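Local coordinates for protein carbonic anhydrase (Sordaria macrospora, PDB 4O1J) that probably catalyses the reversible hydration of carbon dioxide to hydrogencarbonate, as a zinc-dependent beta-class carbonic anhydrase, at residues A[67-71]-A[72-76]; A[160-163]-A[164-167]. All coordinates share one frame; numbering follows the deposited sequence.

Interaction 1 of 2, residues A[67-71]-A[72-76]; sequences LGMQP and GDVFV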
loop_
_atom_site.group_PDB
_atom_site.type_symbol
_atom_site.label_atom_id
_atom_site.label_comp_id
_atom_site.label_asym_id
_atom_site.label_seq_id
_atom_site.Cartn_x
_atom_site.Cartn_y
_atom_site.Cartn_z
ATOM N N LEU A 67 -28.298 4.978 -8.023
ATOM C CA LEU A 67 -29.051 3.765 -7.731
ATOM C C LEU A 67 -30.405 4.130 -7.134
ATOM O O LEU A 67 -31.234 3.257 -6.869
ATOM C CB LEU A 67 -28.282 2.859 -6.771
ATOM C CG LEU A 67 -27.016 2.170 -7.276
ATOM C CD1 LEU A 67 -26.379 1.375 -6.156
ATOM C CD2 LEU A 67 -27.328 1.273 -8.457
ATOM N N GLY A 68 -30.618 5.426 -6.925
ATOM C CA GLY A 68 -31.867 5.925 -6.383
ATOM C C GLY A 68 -32.207 5.299 -5.045
ATOM O O GLY A 68 -33.357 4.917 -4.805
ATOM N N MET A 69 -31.201 5.176 -4.180
ATOM C CA MET A 69 -31.403 4.596 -2.857
ATOM C C MET A 69 -31.110 5.631 -1.781
ATOM O O MET A 69 -30.823 6.787 -2.085
ATOM C CB MET A 69 -30.534 3.349 -2.669
ATOM C CG MET A 69 -30.906 2.208 -3.613
ATOM S SD MET A 69 -29.917 0.713 -3.412
ATOM C CE MET A 69 -30.949 -0.249 -2.317
ATOM N N GLN A 70 -31.168 5.205 -0.526
ATOM C CA GLN A 70 -31.138 6.142 0.589
ATOM C C GLN A 70 -29.854 5.951 1.402
ATOM O O GLN A 70 -29.255 4.881 1.354
ATOM C CB GLN A 70 -32.386 5.937 1.454
ATOM C CG GLN A 70 -32.996 7.217 1.976
ATOM C CD GLN A 70 -33.458 8.110 0.843
ATOM O OE1 GLN A 70 -34.327 7.728 0.060
ATOM N NE2 GLN A 70 -32.854 9.290 0.727
ATOM N N PRO A 71 -29.414 6.990 2.134
ATOM C CA PRO A 71 -28.274 6.779 3.034
ATOM C C PRO A 71 -28.538 5.675 4.048
ATOM O O PRO A 71 -29.530 5.727 4.782
ATOM C CB PRO A 71 -28.111 8.137 3.735
ATOM C CG PRO A 71 -29.340 8.932 3.379
ATOM C CD PRO A 71 -29.792 8.410 2.061
ATOM N N GLY A 72 -27.664 4.668 4.053
ATOM C CA GLY A 72 -27.751 3.575 4.997
ATOM C C GLY A 72 -27.870 2.201 4.361
ATOM O O GLY A 72 -27.963 1.198 5.074
ATOM N N ASP A 73 -27.867 2.132 3.031
ATOM C CA ASP A 73 -28.023 0.834 2.379
ATOM C C ASP A 73 -26.929 0.519 1.358
ATOM O O ASP A 73 -26.919 -0.568 0.780
ATOM C CB ASP A 73 -29.406 0.723 1.717
ATOM C CG ASP A 73 -29.726 1.894 0.819
ATOM O OD1 ASP A 73 -28.785 2.465 0.239
ATOM O OD2 ASP A 73 -30.924 2.228 0.672
ATOM N N VAL A 74 -26.006 1.450 1.134
ATOM C CA VAL A 74 -24.842 1.153 0.296
ATOM C C VAL A 74 -23.510 1.525 0.972
ATOM O O VAL A 74 -23.223 2.698 1.207
ATOM C CB VAL A 74 -24.924 1.858 -1.066
ATOM C CG1 VAL A 74 -23.695 1.542 -1.886
ATOM C CG2 VAL A 74 -26.177 1.435 -1.815
ATOM N N PHE A 75 -22.713 0.506 1.278
ATOM C CA PHE A 75 -21.372 0.654 1.850
ATOM C C PHE A 75 -20.366 0.801 0.706
ATOM O O PHE A 75 -20.317 -0.065 -0.156
ATOM C CB PHE A 75 -21.055 -0.578 2.703
ATOM C CG PHE A 75 -19.929 -0.395 3.677
ATOM C CD1 PHE A 75 -20.080 0.407 4.801
ATOM C CD2 PHE A 75 -18.729 -1.067 3.494
ATOM C CE1 PHE A 75 -19.045 0.556 5.713
ATOM C CE2 PHE A 75 -17.690 -0.924 4.400
ATOM C CZ PHE A 75 -17.847 -0.111 5.509
ATOM N N VAL A 76 -19.569 1.869 0.657
ATOM C CA VAL A 76 -18.814 2.086 -0.582
ATOM C C VAL A 76 -17.318 2.381 -0.426
ATOM O O VAL A 76 -16.875 3.037 0.517
ATOM C CB VAL A 76 -19.462 3.238 -1.440
ATOM C CG1 VAL A 76 -20.673 3.821 -0.747
ATOM C CG2 VAL A 76 -18.472 4.348 -1.782
HETATM O O HOH W 1 -26.146 4.416 0.747
#
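The carboxylate of D73 is the flat group on which M69 and Q70 converge. M69 CE lies over one face, 4.0 Å from D73 CG, and M69 CB, on the same side of the plane, stands 3.5 Å from both D73 OD1 and D73 OD2. Q70 O lies off the opposite face, well out of plane and 3.1 Å from D73 CG. Near the plane Q70 N donates to D73 OD2 (3.2 Å, N-H...O angle 160°), on the syn side and only 17° out of it. Chi1 of D73, 51°, sends the group back over the turn, with CG lodged between the backbone N and the carbonyl carbon.

Q70 to D73 form a type II beta turn, with P71 and G72 at its corners. This is the helix-to-strand connection leading into the beta-carbonic anhydrase sheet: it links helix 63-66, closed by a Schellman motif at G68, to strand 74-79, outermost in this chain's sheet, where V76 makes backbone hydrogen bonds to the second subunit. Water 1 spans the inner side of the turn, accepting from V74 N at 3.0 Å and probably donating to Q70 O. M69 SD stands 4.1 Å from V74 CG2, and L67 CD1 reaches the same methyl. W53 backs L67 and V74, and P71 packs on P62 of the second subunit.

Replacing D73 by an alanine removes the carboxylate, which is likely to leave Q70 N without its acceptor and the M69 methyl without the face it rests on. The chemistry implies a turn braced by a carboxylate on its inner side, together with a water.

Interaction 2 of 2, residues A[160-163]-A[164-167]; sequences IRIA and QLNV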
loop_
_atom_site.group_PDB
_atom_site.type_symbol
_atom_site.label_atom_id
_atom_site.label_comp_id
_atom_site.label_asym_id
_atom_site.label_seq_id
_atom_site.Cartn_x
_atom_site.Cartn_y
_atom_site.Cartn_z
ATOM N N ILE A 160 -14.205 3.230 -23.239
ATOM C CA ILE A 160 -15.269 2.420 -22.655
ATOM C C ILE A 160 -14.823 0.959 -22.584
ATOM O O ILE A 160 -14.981 0.294 -21.552
ATOM C CB ILE A 160 -16.591 2.526 -23.474
ATOM C CG1 ILE A 160 -17.244 3.896 -23.284
ATOM C CG2 ILE A 160 -17.581 1.447 -23.062
ATOM C CD1 ILE A 160 -18.445 4.121 -24.164
ATOM N N ARG A 161 -14.224 0.475 -23.669
ATOM C CA ARG A 161 -13.820 -0.924 -23.721
ATOM C C ARG A 161 -12.752 -1.246 -22.676
ATOM O O ARG A 161 -12.881 -2.223 -21.923
ATOM C CB ARG A 161 -13.314 -1.287 -25.112
ATOM C CG ARG A 161 -13.032 -2.760 -25.261
ATOM C CD ARG A 161 -14.283 -3.548 -24.900
ATOM N NE ARG A 161 -14.028 -4.982 -24.816
ATOM C CZ ARG A 161 -14.776 -5.836 -24.121
ATOM N NH1 ARG A 161 -15.820 -5.397 -23.426
ATOM N NH2 ARG A 161 -14.463 -7.128 -24.101
ATOM N N ILE A 162 -11.712 -0.419 -22.603
ATOM C CA ILE A 162 -10.662 -0.676 -21.626
ATOM C C ILE A 162 -11.230 -0.565 -20.207
ATOM O O ILE A 162 -10.810 -1.313 -19.318
ATOM C CB ILE A 162 -9.437 0.275 -21.826
ATOM C CG1 ILE A 162 -8.272 -0.136 -20.927
ATOM C CG2 ILE A 162 -9.779 1.698 -21.489
ATOM C CD1 ILE A 162 -7.790 -1.533 -21.134
ATOM N N ALA A 163 -12.242 0.285 -20.008
ATOM C CA ALA A 163 -12.865 0.393 -18.682
ATOM C C ALA A 163 -13.650 -0.875 -18.311
ATOM O O ALA A 163 -13.639 -1.316 -17.144
ATOM C CB ALA A 163 -13.760 1.607 -18.622
ATOM N N GLN A 164 -14.291 -1.480 -19.312
ATOM C CA GLN A 164 -15.023 -2.732 -19.109
ATOM C C GLN A 164 -14.095 -3.918 -18.842
ATOM O O GLN A 164 -14.391 -4.789 -18.002
ATOM C CB GLN A 164 -15.903 -3.038 -20.317
ATOM C CG GLN A 164 -16.920 -1.960 -20.630
ATOM C CD GLN A 164 -17.699 -2.263 -21.885
ATOM O OE1 GLN A 164 -17.193 -2.909 -22.800
ATOM N NE2 GLN A 164 -18.944 -1.810 -21.932
ATOM N N LEU A 165 -12.973 -3.954 -19.559
ATOM C CA LEU A 165 -11.992 -5.009 -19.348
ATOM C C LEU A 165 -11.423 -4.856 -17.949
ATOM O O LEU A 165 -11.114 -5.847 -17.273
ATOM C CB LEU A 165 -10.873 -4.947 -20.389
ATOM C CG LEU A 165 -11.241 -5.238 -21.843
ATOM C CD1 LEU A 165 -10.066 -4.918 -22.750
ATOM C CD2 LEU A 165 -11.672 -6.679 -22.008
ATOM N N ASN A 166 -11.313 -3.605 -17.509
ATOM C CA ASN A 166 -10.852 -3.323 -16.159
ATOM C C ASN A 166 -11.828 -3.851 -15.108
ATOM O O ASN A 166 -11.411 -4.425 -14.088
ATOM C CB ASN A 166 -10.647 -1.822 -15.975
ATOM C CG ASN A 166 -10.123 -1.474 -14.602
ATOM O OD1 ASN A 166 -9.048 -1.926 -14.205
ATOM N ND2 ASN A 166 -10.880 -0.666 -13.865
ATOM N N VAL A 167 -13.124 -3.688 -15.365
ATOM C CA VAL A 167 -14.116 -4.269 -14.467
ATOM C C VAL A 167 -13.980 -5.785 -14.406
ATOM O O VAL A 167 -14.037 -6.378 -13.327
ATOM C CB VAL A 167 -15.554 -3.926 -14.892
ATOM C CG1 VAL A 167 -16.570 -4.650 -14.002
ATOM C CG2 VAL A 167 -15.771 -2.438 -14.833
HETATM O O HOH W 2 -13.159 0.374 -15.115
#
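The R161 chain passes roughly perpendicular to that of Q164 on one side of alpha-helix 155-176, whose i to i+4 backbone bonds run through this segment. The guanidinium and amide planes also stand 89° apart. R161 NH1 donates to Q164 OE1 at 2.9 Å; the oxygen sits in the guanidinium plane, whereas the donor is tilted from that of the amide. R161 CG is anti to the backbone N (chi1 -173°) and the chain then bends at chi2 (56°), which carries the guanidinium forward along the helix to Q164 and L165. L165 covers one guanidinium face off-centre, CD2 coming to 3.5 Å from R161 NH2. The charge itself is met by E148, in a salt bridge to R161 NE; Q164 adds a neutral acceptor.

I160 and Q164 instead run alongside each other in one direction, with I160 CG2 3.7 Å from Q164 NE2. I162 packs on L138 and V141 of helix 136-144. The A163 side chain, which touches F195 of strand 190-197, is about 7 Å from the zinc ion held by C56, H112 and C115. Water 2 donates to A163 O at 2.7 Å and accepts from N166 ND2 at 2.8 Å.

Overall arrangement
Interaction 1 and interaction 2 lie on opposite sides of the chain's centre, with centres 24 Å apart and nearest atoms about 13 Å apart, and they do not touch. The 67-76 contact is partly buried and leads into the strand that is outermost within the chain and meets the second subunit, where V76 O bonds S57 OG of that neighbour. By contrast, 160-167 is a buried stretch of helix that no other chain of the assembly touches; it packs between helices 136-144 and 146-151 and strand 190-197. Chemistry follows place: in the turn a side-chain anion answers a backbone donor, whereas in the helix successive backbone bonds satisfy the main chain and a cation bridges side chains.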